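PDB 4TX3: peptide synthetase, module 7 from Actinoplanes teichomyceticus, which is a condensation-fold domain of a non-ribosomal peptide synthetase, probably recruiting tailoring oxygenases to the bound peptide rather than forming peptide bonds. Local coordinates for residues 18-23 with 181-186; 25-30 with 76-81; 87-92 with 121-126; 145-150 with 302-307. All coordinates share one frame; numbering follows the deposited sequence.

The four contacts lie within one condensation-type domain. Interactions 1 and 2 share helix 21-28, one at its start and the other at its end, with centres about 13 Å apart. Along the chain, residues 18-23 and 181-186 bracket interaction 2 and then interaction 3, which closes where strand 123-129 begins. Interaction 4 opens inside that span at residues 145-150 and closes far beyond it at 302-307, so it joins the two lobes of the condensation fold near the centre of the chain. Its centre is about 12 Å from that of interaction 1, which it touches through Arg22 and Tyr183. Interaction 3, about 21 Å from interaction 1, reaches interaction 4 where Pro122 meets Ala145.

Interaction 1: residues 18-23 with 181-186; sequences PLTARQ and ADYAIW
Thr20 and Pro18 lean on one flank of helix 180-191, with Ala184 between them. The methyl of Thr20 carries a large share of the contact: CG2 lies 3.8 Å from Ala184 CA and passes the Tyr183 ring obliquely, 4.0 Å from CD2. The threonine rotamer makes this possible. With CG2 anti to the carbonyl carbon and OG1 between the backbone N and that carbon (chi1 64°), the methyl faces the helix while the hydroxyl oxygen turns to the backbone amide of Gln23. OG1 accepts from Gln23 N at 3.1 Å, and Gln23 OE1 in turn accepts from Thr20 N at 2.8 Å, on a lone pair in the carbonyl plane. A short side chain suits position 184, since Ala184 CB already lies 3.3 Å from Pro18 O; that oxygen also accepts a hydrogen bond from Gln83. Pro18 crosses Ile185 at about a right angle, CD to CG1 at 3.9 Å, an apolar touch of ring against branch. No direct hydrogen bond joins the segments, but a water bridges them by donating to both, its oxygen 2.8 Å from Leu19 O and from Ala184 O. An alanine at Thr20 would probably leave Gln23 N without its capping acceptor and open a gap beside Ala184 and the Tyr183 ring. Glu187, one turn further along helix 180-191, accepts from Ala21 N and so serves a second amide of the first turn. The reciprocal pair of bonds between Thr20 and Gln23 is a capping box, the classic N-terminal signature of a helix, here starting helix 21-28.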
loop_
_atom_site.group_PDB
_atom_site.type_symbol
_atom_site.label_atom_id
_atom_site.label_comp_id
_atom_site.label_asym_id
_atom_site.label_seq_id
_atom_site.Cartn_x
_atom_site.Cartn_y
_atom_site.Cartn_z
ATOM N N PRO B 18 -8.052 28.879 7.696
ATOM C CA PRO B 18 -8.460 28.420 9.025
ATOM C C PRO B 18 -7.754 27.136 9.446
ATOM O O PRO B 18 -7.348 26.343 8.604
ATOM C CB PRO B 18 -9.956 28.169 8.857
ATOM C CG PRO B 18 -10.085 27.759 7.446
ATOM C CD PRO B 18 -9.072 28.575 6.678
ATOM N N LEU B 19 -7.628 26.950 10.754
ATOM C CA LEU B 19 -7.278 25.658 11.321
ATOM C C LEU B 19 -8.448 24.676 11.201
ATOM O O LEU B 19 -9.609 25.097 11.176
ATOM C CB LEU B 19 -6.892 25.819 12.790
ATOM C CG LEU B 19 -5.521 26.368 13.184
ATOM C CD1 LEU B 19 -5.307 27.811 12.784
ATOM C CD2 LEU B 19 -5.309 26.175 14.701
ATOM N N THR B 20 -8.168 23.374 11.159
ATOM C CA THR B 20 -9.249 22.410 11.371
ATOM C C THR B 20 -9.595 22.402 12.849
ATOM O O THR B 20 -8.851 22.945 13.667
ATOM C CB THR B 20 -8.892 20.976 10.959
ATOM O OG1 THR B 20 -7.830 20.492 11.796
ATOM C CG2 THR B 20 -8.508 20.887 9.478
ATOM N N ALA B 21 -10.716 21.772 13.186
ATOM C CA ALA B 21 -11.125 21.629 14.578
ATOM C C ALA B 21 -10.081 20.853 15.378
ATOM O O ALA B 21 -9.790 21.204 16.514
ATOM C CB ALA B 21 -12.498 20.949 14.669
ATOM N N ARG B 22 -9.501 19.815 14.775
ATOM C CA ARG B 22 -8.460 19.035 15.440
ATOM C C ARG B 22 -7.222 19.892 15.727
ATOM O O ARG B 22 -6.659 19.814 16.819
ATOM C CB ARG B 22 -8.083 17.810 14.602
ATOM C CG ARG B 22 -7.158 16.799 15.308
ATOM C CD ARG B 22 -7.491 15.359 14.937
ATOM N NE ARG B 22 -8.937 15.211 14.809
ATOM C CZ ARG B 22 -9.566 14.966 13.664
ATOM N NH1 ARG B 22 -8.871 14.785 12.544
ATOM N NH2 ARG B 22 -10.890 14.889 13.641
ATOM N N GLN B 23 -6.816 20.720 14.765
ATOM C CA GLN B 23 -5.660 21.610 14.946
ATOM C C GLN B 23 -5.876 22.657 16.056
ATOM O O GLN B 23 -4.989 22.901 16.890
ATOM C CB GLN B 23 -5.333 22.338 13.641
ATOM C CG GLN B 23 -4.798 21.470 12.515
ATOM C CD GLN B 23 -4.545 22.281 11.247
ATOM O OE1 GLN B 23 -5.421 23.007 10.780
ATOM N NE2 GLN B 23 -3.336 22.172 10.699
ATOM N N ALA B 181 -4.467 22.966 3.502
ATOM C CA ALA B 181 -5.325 24.151 3.573
ATOM C C ALA B 181 -6.645 23.940 2.820
ATOM O O ALA B 181 -7.684 24.501 3.203
ATOM C CB ALA B 181 -4.593 25.375 3.013
ATOM N N ASP B 182 -6.592 23.146 1.745
ATOM C CA ASP B 182 -7.787 22.810 0.972
ATOM C C ASP B 182 -8.749 21.923 1.797
ATOM O O ASP B 182 -9.966 22.084 1.730
ATOM C CB ASP B 182 -7.400 22.111 -0.336
ATOM C CG ASP B 182 -6.432 22.944 -1.201
ATOM O OD1 ASP B 182 -6.644 24.166 -1.366
ATOM O OD2 ASP B 182 -5.446 22.368 -1.719
ATOM N N TYR B 183 -8.195 20.987 2.563
ATOM C CA TYR B 183 -8.977 20.175 3.496
ATOM C C TYR B 183 -9.593 21.043 4.604
ATOM O O TYR B 183 -10.780 20.913 4.914
ATOM C CB TYR B 183 -8.106 19.067 4.112
ATOM C CG TYR B 183 -8.859 18.154 5.042
ATOM C CD1 TYR B 183 -9.723 17.181 4.544
ATOM C CD2 TYR B 183 -8.722 18.270 6.422
ATOM C CE1 TYR B 183 -10.440 16.339 5.410
ATOM C CE2 TYR B 183 -9.433 17.445 7.295
ATOM C CZ TYR B 183 -10.285 16.476 6.786
ATOM O OH TYR B 183 -10.993 15.658 7.655
ATOM N N ALA B 184 -8.786 21.931 5.188
ATOM C CA ALA B 184 -9.248 22.817 6.259
ATOM C C ALA B 184 -10.418 23.702 5.821
ATOM O O ALA B 184 -11.367 23.918 6.583
ATOM C CB ALA B 184 -8.097 23.686 6.763
ATOM N N ILE B 185 -10.345 24.208 4.595
ATOM C CA ILE B 185 -11.380 25.095 4.082
ATOM C C ILE B 185 -12.641 24.308 3.777
ATOM O O ILE B 185 -13.752 24.818 3.911
ATOM C CB ILE B 185 -10.906 25.847 2.828
ATOM C CG1 ILE B 185 -9.864 26.898 3.216
ATOM C CG2 ILE B 185 -12.081 26.516 2.113
ATOM C CD1 ILE B 185 -9.055 27.409 2.054
ATOM N N TRP B 186 -12.456 23.055 3.385
ATOM C CA TRP B 186 -13.563 22.140 3.170
ATOM C C TRP B 186 -14.334 21.868 4.461
ATOM O O TRP B 186 -15.570 21.952 4.479
ATOM C CB TRP B 186 -13.038 20.830 2.599
ATOM C CG TRP B 186 -14.069 19.790 2.362
ATOM C CD1 TRP B 186 -15.057 19.821 1.435
ATOM C CD2 TRP B 186 -14.183 18.530 3.028
ATOM N NE1 TRP B 186 -15.791 18.664 1.481
ATOM C CE2 TRP B 186 -15.277 17.852 2.449
ATOM C CE3 TRP B 186 -13.465 17.908 4.058
ATOM C CZ2 TRP B 186 -15.678 16.589 2.868
ATOM C CZ3 TRP B 186 -13.862 16.645 4.470
ATOM C CH2 TRP B 186 -14.961 16.000 3.877
HETATM O O HOH W 1 -11.699 24.488 9.353
#

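Interaction 2: residues 25-30 with 76-81; sequences RAWLLA and GDAQTV
Trp27 presents one face of its indole to Val81 and its outer rim to the turn that begins at Gly76. Both valine methyls lie against the ring system. CG1 stands over the five-membered ring, 3.5 Å from its centroid and 17° off the normal, a CH-pi contact, while CG2 spreads over the six-membered ring with CZ3 at 3.6 Å. The indole is carried out to the loop because CG is anti to the backbone N (chi1 -167°). At the ring edge, near its plane, Gly76 O lies 3.4 Å from CZ2, and the peptide between Asp77 and Ala78 approaches CH2 obliquely. Beside this, Leu28 CD2 meets Ala78 CB at 4.0 Å, a slight apolar touch on the exposed side. Bonds within the loop help to shape it: Asp77 OD1 accepts from Gln79 N at 2.8 Å, an Asx turn, and Gly76 has backbone angles that call for glycine. An alanine in place of Trp27 would probably strip Val81 of the surface its methyls cover and leave Phe74 O without the indole N-H that donates to it. Across the two segments there is no hydrogen bond, so the contact rests on dispersion and on the match of a polarisable ring with aliphatic C-H groups, and the single polar atom of the indole, NE1, is satisfied by the backbone next to the loop.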
loop_
_atom_site.group_PDB
_atom_site.type_symbol
_atom_site.label_atom_id
_atom_site.label_comp_id
_atom_site.label_asym_id
_atom_site.label_seq_id
_atom_site.Cartn_x
_atom_site.Cartn_y
_atom_site.Cartn_z
ATOM N N ARG B 25 -7.749 22.471 18.627
ATOM C CA ARG B 25 -7.661 21.870 19.950
ATOM C C ARG B 25 -6.207 21.624 20.320
ATOM O O ARG B 25 -5.789 21.906 21.440
ATOM C CB ARG B 25 -8.439 20.566 20.037
ATOM C CG ARG B 25 -8.376 19.968 21.441
ATOM C CD ARG B 25 -9.326 18.800 21.619
ATOM N NE ARG B 25 -8.862 17.956 22.707
ATOM C CZ ARG B 25 -9.257 18.092 23.967
ATOM N NH1 ARG B 25 -10.150 19.034 24.291
ATOM N NH2 ARG B 25 -8.763 17.272 24.896
ATOM N N ALA B 26 -5.438 21.101 19.372
ATOM C CA ALA B 26 -4.006 20.945 19.572
ATOM C C ALA B 26 -3.374 22.285 19.948
ATOM O O ALA B 26 -2.615 22.365 20.909
ATOM C CB ALA B 26 -3.347 20.366 18.318
ATOM N N TRP B 27 -3.717 23.337 19.207
ATOM C CA TRP B 27 -3.134 24.655 19.424
ATOM C C TRP B 27 -3.478 25.188 20.813
ATOM O O TRP B 27 -2.600 25.640 21.547
ATOM C CB TRP B 27 -3.618 25.620 18.345
ATOM C CG TRP B 27 -2.881 26.939 18.247
ATOM C CD1 TRP B 27 -1.807 27.213 17.465
ATOM C CD2 TRP B 27 -3.206 28.157 18.920
ATOM N NE1 TRP B 27 -1.426 28.521 17.616
ATOM C CE2 TRP B 27 -2.268 29.125 18.506
ATOM C CE3 TRP B 27 -4.195 28.525 19.840
ATOM C CZ2 TRP B 27 -2.289 30.434 18.972
ATOM C CZ3 TRP B 27 -4.220 29.827 20.305
ATOM C CH2 TRP B 27 -3.271 30.768 19.874
ATOM N N LEU B 28 -4.754 25.123 21.171
ATOM C CA LEU B 28 -5.201 25.604 22.470
ATOM C C LEU B 28 -4.566 24.864 23.646
ATOM O O LEU B 28 -4.245 25.471 24.662
ATOM C CB LEU B 28 -6.718 25.507 22.563
ATOM C CG LEU B 28 -7.361 26.573 21.694
ATOM C CD1 LEU B 28 -8.771 26.202 21.368
ATOM C CD2 LEU B 28 -7.296 27.902 22.402
ATOM N N LEU B 29 -4.375 23.560 23.514
ATOM C CA LEU B 29 -3.855 22.773 24.629
ATOM C C LEU B 29 -2.343 22.676 24.573
ATOM O O LEU B 29 -1.747 21.760 25.139
ATOM C CB LEU B 29 -4.467 21.368 24.638
ATOM C CG LEU B 29 -5.995 21.314 24.732
ATOM C CD1 LEU B 29 -6.461 19.896 25.018
ATOM C CD2 LEU B 29 -6.545 22.302 25.763
ATOM N N ALA B 30 -1.720 23.619 23.883
ATOM C CA ALA B 30 -0.267 23.601 23.748
ATOM C C ALA B 30 0.423 24.178 24.994
ATOM O O ALA B 30 0.130 25.303 25.435
ATOM C CB ALA B 30 0.158 24.357 22.505
ATOM N N GLY B 76 -1.104 34.056 16.037
ATOM C CA GLY B 76 -2.351 34.671 16.465
ATOM C C GLY B 76 -2.653 34.386 17.927
ATOM O O GLY B 76 -1.832 33.779 18.624
ATOM N N ASP B 77 -3.819 34.839 18.393
ATOM C CA ASP B 77 -4.374 34.448 19.696
ATOM C C ASP B 77 -5.567 33.530 19.453
ATOM O O ASP B 77 -5.926 33.306 18.305
ATOM C CB ASP B 77 -4.784 35.670 20.536
ATOM C CG ASP B 77 -5.896 36.524 19.878
ATOM O OD1 ASP B 77 -6.769 36.000 19.155
ATOM O OD2 ASP B 77 -5.902 37.750 20.111
ATOM N N ALA B 78 -6.203 33.038 20.512
ATOM C CA ALA B 78 -7.300 32.077 20.371
ATOM C C ALA B 78 -8.374 32.492 19.362
ATOM O O ALA B 78 -9.037 31.646 18.769
ATOM C CB ALA B 78 -7.943 31.838 21.708
ATOM N N GLN B 79 -8.551 33.794 19.179
ATOM C CA GLN B 79 -9.543 34.289 18.237
ATOM C C GLN B 79 -8.973 34.558 16.842
ATOM O O GLN B 79 -9.733 34.661 15.892
ATOM C CB GLN B 79 -10.205 35.566 18.773
ATOM C CG GLN B 79 -11.315 35.323 19.803
ATOM C CD GLN B 79 -10.785 35.010 21.204
ATOM O OE1 GLN B 79 -9.880 35.683 21.703
ATOM N NE2 GLN B 79 -11.354 33.989 21.844
ATOM N N THR B 80 -7.657 34.666 16.694
ATOM C CA THR B 80 -7.123 34.970 15.373
ATOM C C THR B 80 -6.174 33.932 14.772
ATOM O O THR B 80 -5.555 34.212 13.741
ATOM C CB THR B 80 -6.382 36.326 15.356
ATOM O OG1 THR B 80 -5.668 36.455 14.125
ATOM C CG2 THR B 80 -5.389 36.405 16.427
ATOM N N VAL B 81 -6.059 32.749 15.379
ATOM C CA VAL B 81 -5.151 31.740 14.836
ATOM C C VAL B 81 -5.496 31.410 13.383
ATOM O O VAL B 81 -6.651 31.129 13.048
ATOM C CB VAL B 81 -5.180 30.416 15.607
ATOM C CG1 VAL B 81 -3.813 29.741 15.512
ATOM C CG2 VAL B 81 -5.575 30.621 17.023
#

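Interaction 3: residues 87-92 with 121-126; sequences DAAPVR and MPWRCE
Met121 meets Pro90, then Ala89, and at its tip Ala88 and Pro90 again. Its CB points at the loop and carries CG anti to the carbonyl carbon (chi1 -49°), where CG comes within 4.0 Å of Pro90 CD. The chain then bends at chi2 (-79°), which sets SD beside Ala89, 4.4 Å from CB. From there CE runs on almost extended and ends against two neighbours, 3.9 Å from Ala88 O and just as far from Pro90 CD. A flexible thioether suits this place, since it can fold along an uneven surface of backbone and proline ring, and the two side chains cross obliquely. Next in line, the indole of Trp123 receives Ala89 and Val91. Ala89 CB sits at its edge, near the ring plane and 4.1 Å from NE1, whereas Val91 CG2 approaches obliquely, 3.8 Å from CH2, with the two side chains about at right angles. The other valine methyl, CG1, reaches Cys125 SG at 4.1 Å, so the branched residue fills the step between Trp123 and Cys125. No hydrogen bond crosses between the segments, and the contact is mostly apolar; the indole N-H makes a weak hydrogen bond to Leu70 O instead. The touching parts run 32° apart. Helix 53-66 adds to the same cluster: Leu60 touches both Val91 and Cys125, and Ala64 touches Ala89. Strand 123-129 pairs antiparallel with strand 134-142, and in the chain the loop 87-92 leads from strand 84-85 to strand 96-97, which runs parallel to 123-129 at the edge of the five-stranded sheet.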
loop_
_atom_site.group_PDB
_atom_site.type_symbol
_atom_site.label_atom_id
_atom_site.label_comp_id
_atom_site.label_asym_id
_atom_site.label_seq_id
_atom_site.Cartn_x
_atom_site.Cartn_y
_atom_site.Cartn_z
ATOM N N ASP B 87 6.787 29.922 2.149
ATOM C CA ASP B 87 7.330 29.387 0.898
ATOM C C ASP B 87 8.233 28.178 1.091
ATOM O O ASP B 87 8.283 27.294 0.234
ATOM C CB ASP B 87 8.137 30.449 0.166
ATOM C CG ASP B 87 7.271 31.454 -0.532
ATOM O OD1 ASP B 87 6.062 31.174 -0.722
ATOM O OD2 ASP B 87 7.811 32.518 -0.900
ATOM N N ALA B 88 8.978 28.163 2.193
ATOM C CA ALA B 88 9.851 27.038 2.502
ATOM C C ALA B 88 10.026 26.804 4.006
ATOM O O ALA B 88 9.694 27.657 4.839
ATOM C CB ALA B 88 11.197 27.238 1.853
ATOM N N ALA B 89 10.531 25.621 4.337
ATOM C CA ALA B 89 10.953 25.306 5.699
ATOM C C ALA B 89 12.473 25.270 5.746
ATOM O O ALA B 89 13.113 24.607 4.917
ATOM C CB ALA B 89 10.362 23.974 6.173
ATOM N N PRO B 90 13.057 26.008 6.698
ATOM C CA PRO B 90 14.512 26.048 6.856
ATOM C C PRO B 90 15.008 24.696 7.315
ATOM O O PRO B 90 14.493 24.185 8.304
ATOM C CB PRO B 90 14.729 27.104 7.952
ATOM C CG PRO B 90 13.353 27.717 8.218
ATOM C CD PRO B 90 12.360 26.705 7.792
ATOM N N VAL B 91 15.965 24.099 6.621
ATOM C CA VAL B 91 16.574 22.893 7.160
ATOM C C VAL B 91 18.071 23.068 7.195
ATOM O O VAL B 91 18.685 23.333 6.160
ATOM C CB VAL B 91 16.233 21.633 6.338
ATOM C CG1 VAL B 91 16.957 20.419 6.915
ATOM C CG2 VAL B 91 14.733 21.394 6.306
ATOM N N ARG B 92 18.659 22.942 8.382
ATOM C CA ARG B 92 20.112 22.857 8.483
ATOM C C ARG B 92 20.490 21.568 9.200
ATOM O O ARG B 92 20.046 21.311 10.314
ATOM C CB ARG B 92 20.684 24.071 9.198
ATOM C CG ARG B 92 22.178 24.186 9.036
ATOM C CD ARG B 92 22.675 25.538 9.502
ATOM N NE ARG B 92 23.962 25.864 8.896
ATOM C CZ ARG B 92 24.611 27.007 9.095
ATOM N NH1 ARG B 92 24.089 27.937 9.886
ATOM N NH2 ARG B 92 25.778 27.223 8.500
ATOM N N MET B 121 8.182 26.049 12.827
ATOM C CA MET B 121 7.638 25.000 11.976
ATOM C C MET B 121 7.312 23.775 12.855
ATOM O O MET B 121 8.030 23.479 13.807
ATOM C CB MET B 121 8.630 24.637 10.866
ATOM C CG MET B 121 9.186 25.831 10.113
ATOM S SD MET B 121 8.048 26.474 8.893
ATOM C CE MET B 121 8.758 28.089 8.565
ATOM N N PRO B 122 6.236 23.050 12.530
ATOM C CA PRO B 122 5.767 21.984 13.422
ATOM C C PRO B 122 6.545 20.655 13.291
ATOM O O PRO B 122 6.031 19.598 13.626
ATOM C CB PRO B 122 4.318 21.807 12.989
ATOM C CG PRO B 122 4.380 22.051 11.482
ATOM C CD PRO B 122 5.468 23.093 11.272
ATOM N N TRP B 123 7.774 20.705 12.803
ATOM C CA TRP B 123 8.598 19.508 12.765
ATOM C C TRP B 123 10.041 19.893 12.930
ATOM O O TRP B 123 10.381 21.068 12.971
ATOM C CB TRP B 123 8.401 18.724 11.472
ATOM C CG TRP B 123 8.881 19.421 10.263
ATOM C CD1 TRP B 123 8.320 20.518 9.664
ATOM C CD2 TRP B 123 10.017 19.062 9.466
ATOM N NE1 TRP B 123 9.049 20.871 8.549
ATOM C CE2 TRP B 123 10.092 19.996 8.401
ATOM C CE3 TRP B 123 10.985 18.056 9.553
ATOM C CZ2 TRP B 123 11.100 19.945 7.427
ATOM C CZ3 TRP B 123 11.983 18.009 8.585
ATOM C CH2 TRP B 123 12.033 18.948 7.537
ATOM N N ARG B 124 10.894 18.889 13.006
ATOM C CA ARG B 124 12.234 19.068 13.523
ATOM C C ARG B 124 13.048 17.813 13.237
ATOM O O ARG B 124 12.586 16.692 13.463
ATOM C CB ARG B 124 12.153 19.353 15.018
ATOM C CG ARG B 124 13.437 19.398 15.742
ATOM C CD ARG B 124 13.186 19.239 17.229
ATOM N NE ARG B 124 12.322 20.289 17.753
ATOM C CZ ARG B 124 11.390 20.077 18.674
ATOM N NH1 ARG B 124 11.224 18.848 19.172
ATOM N NH2 ARG B 124 10.634 21.086 19.100
ATOM N N CYS B 125 14.255 17.992 12.724
ATOM C CA CYS B 125 15.085 16.846 12.423
ATOM C C CYS B 125 16.485 17.037 12.983
ATOM O O CYS B 125 16.928 18.173 13.178
ATOM C CB CYS B 125 15.122 16.596 10.912
ATOM S SG CYS B 125 15.665 17.991 9.892
ATOM N N GLU B 126 17.166 15.926 13.266
ATOM C CA GLU B 126 18.580 15.979 13.620
ATOM C C GLU B 126 19.309 14.743 13.096
ATOM O O GLU B 126 18.736 13.659 12.966
ATOM C CB GLU B 126 18.765 16.116 15.142
ATOM C CG GLU B 126 20.025 16.917 15.540
ATOM C CD GLU B 126 20.143 17.184 17.058
ATOM O OE1 GLU B 126 19.606 16.389 17.866
ATOM O OE2 GLU B 126 20.786 18.191 17.452
#

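Interaction 4: residues 145-150 with 302-307; sequences AADDDS and GPFARP
The carboxylate of Asp147 and the ring of Phe304 lie with their planes 59° apart; OD2 touches the Phe304 methylene, 3.4 Å from CB, and is placed obliquely to the ring. The ring also makes edge-to-face contacts with Tyr183 and Phe180. At the other carboxylate oxygen, OD1, two donors of Ser150 arrive from opposite faces of the plane: the backbone N at 2.9 Å, nearly along the C-O axis, and the hydroxyl from 40° above the plane. The first is the N-cap bond of helix 148-166, made possible by CG standing between the backbone N and carbonyl carbon (chi1 60°). Ser150 OG in turn accepts from Gly302 N at 3.0 Å, almost straight, so the small hydroxyl links cap and loop. Asp147 N donates to Gly302 O at 3.1 Å, from above the carbonyl plane. Asp147 CB also packs on Ala305 CB at 3.6 Å. Glycine fits position 302, where a CB would run into the Phe304 ring. Arg290 forms a salt bridge with Asp147 OD1, as expected for the aspartate of the HHxxxDG motif of condensation domains; here Arg143 and Asp148 take the places of the second histidine and the glycine. The contact joins the start of helix 148-166 to the loop leading into strand 306-313, which pairs with strand 281-288, while helix 21-28 covers Pro303 through Gln23.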
loop_
_atom_site.group_PDB
_atom_site.type_symbol
_atom_site.label_atom_id
_atom_site.label_comp_id
_atom_site.label_asym_id
_atom_site.label_seq_id
_atom_site.Cartn_x
_atom_site.Cartn_y
_atom_site.Cartn_z
ATOM N N ALA B 145 0.249 18.717 12.977
ATOM C CA ALA B 145 0.663 18.629 11.585
ATOM C C ALA B 145 0.609 17.219 11.021
ATOM O O ALA B 145 0.646 17.039 9.804
ATOM C CB ALA B 145 2.066 19.187 11.426
ATOM N N ALA B 146 0.537 16.214 11.888
ATOM C CA ALA B 146 0.624 14.832 11.419
ATOM C C ALA B 146 -0.112 13.838 12.302
ATOM O O ALA B 146 -0.036 13.901 13.527
ATOM C CB ALA B 146 2.090 14.422 11.295
ATOM N N ASP B 147 -0.835 12.929 11.655
ATOM C CA ASP B 147 -1.268 11.684 12.282
ATOM C C ASP B 147 -0.206 10.608 12.021
ATOM O O ASP B 147 0.817 10.875 11.379
ATOM C CB ASP B 147 -2.648 11.239 11.758
ATOM C CG ASP B 147 -2.675 10.992 10.235
ATOM O OD1 ASP B 147 -1.612 10.965 9.576
ATOM O OD2 ASP B 147 -3.784 10.807 9.691
ATOM N N ASP B 148 -0.452 9.391 12.490
ATOM C CA ASP B 148 0.547 8.323 12.371
ATOM C C ASP B 148 0.761 7.829 10.938
ATOM O O ASP B 148 1.896 7.593 10.541
ATOM C CB ASP B 148 0.174 7.148 13.281
ATOM C CG ASP B 148 0.335 7.485 14.755
ATOM O OD1 ASP B 148 1.422 7.202 15.313
ATOM O OD2 ASP B 148 -0.619 8.044 15.354
ATOM N N ASP B 149 -0.311 7.670 10.165
ATOM C CA ASP B 149 -0.173 7.383 8.730
ATOM C C ASP B 149 0.765 8.383 8.043
ATOM O O ASP B 149 1.564 8.008 7.163
ATOM C CB ASP B 149 -1.535 7.411 8.024
ATOM C CG ASP B 149 -2.429 6.231 8.401
ATOM O OD1 ASP B 149 -1.921 5.236 8.964
ATOM O OD2 ASP B 149 -3.647 6.301 8.122
ATOM N N SER B 150 0.677 9.652 8.454
ATOM C CA SER B 150 1.438 10.728 7.815
ATOM C C SER B 150 2.949 10.526 7.897
ATOM O O SER B 150 3.691 10.996 7.037
ATOM C CB SER B 150 1.078 12.083 8.428
ATOM O OG SER B 150 -0.231 12.459 8.060
ATOM N N GLY B 302 -0.891 15.238 7.267
ATOM C CA GLY B 302 -1.858 16.064 7.965
ATOM C C GLY B 302 -2.442 15.353 9.168
ATOM O O GLY B 302 -2.349 14.132 9.289
ATOM N N PRO B 303 -3.029 16.116 10.092
ATOM C CA PRO B 303 -3.719 15.521 11.241
ATOM C C PRO B 303 -5.090 14.974 10.838
ATOM O O PRO B 303 -6.129 15.478 11.292
ATOM C CB PRO B 303 -3.856 16.693 12.197
ATOM C CG PRO B 303 -3.934 17.898 11.302
ATOM C CD PRO B 303 -3.002 17.588 10.158
ATOM N N PHE B 304 -5.077 13.946 9.991
ATOM C CA PHE B 304 -6.292 13.376 9.430
ATOM C C PHE B 304 -6.968 12.331 10.305
ATOM O O PHE B 304 -8.132 12.016 10.081
ATOM C CB PHE B 304 -5.999 12.734 8.071
ATOM C CG PHE B 304 -5.654 13.714 7.007
ATOM C CD1 PHE B 304 -6.620 14.603 6.524
ATOM C CD2 PHE B 304 -4.373 13.743 6.467
ATOM C CE1 PHE B 304 -6.307 15.509 5.542
ATOM C CE2 PHE B 304 -4.046 14.659 5.470
ATOM C CZ PHE B 304 -5.012 15.540 5.005
ATOM N N ALA B 305 -6.258 11.752 11.263
ATOM C CA ALA B 305 -6.864 10.651 11.996
ATOM C C ALA B 305 -7.937 11.218 12.924
ATOM O O ALA B 305 -7.747 12.280 13.510
ATOM C CB ALA B 305 -5.802 9.839 12.771
ATOM N N ARG B 306 -9.064 10.521 13.040
ATOM C CA ARG B 306 -10.258 11.078 13.705
ATOM C C ARG B 306 -10.766 10.236 14.860
ATOM O O ARG B 306 -11.112 9.058 14.670
ATOM C CB ARG B 306 -11.369 11.221 12.685
ATOM C CG ARG B 306 -11.259 10.138 11.669
ATOM C CD ARG B 306 -11.936 10.472 10.393
ATOM N NE ARG B 306 -11.866 9.310 9.541
ATOM C CZ ARG B 306 -12.892 8.859 8.843
ATOM N NH1 ARG B 306 -14.063 9.489 8.924
ATOM N NH2 ARG B 306 -12.755 7.764 8.094
ATOM N N PRO B 307 -10.816 10.834 16.063
ATOM C CA PRO B 307 -11.407 10.185 17.239
ATOM C C PRO B 307 -12.866 9.845 16.979
ATOM O O PRO B 307 -13.549 10.539 16.232
ATOM C CB PRO B 307 -11.274 11.239 18.340
ATOM C CG PRO B 307 -10.163 12.130 17.878
ATOM C CD PRO B 307 -10.296 12.172 16.378
#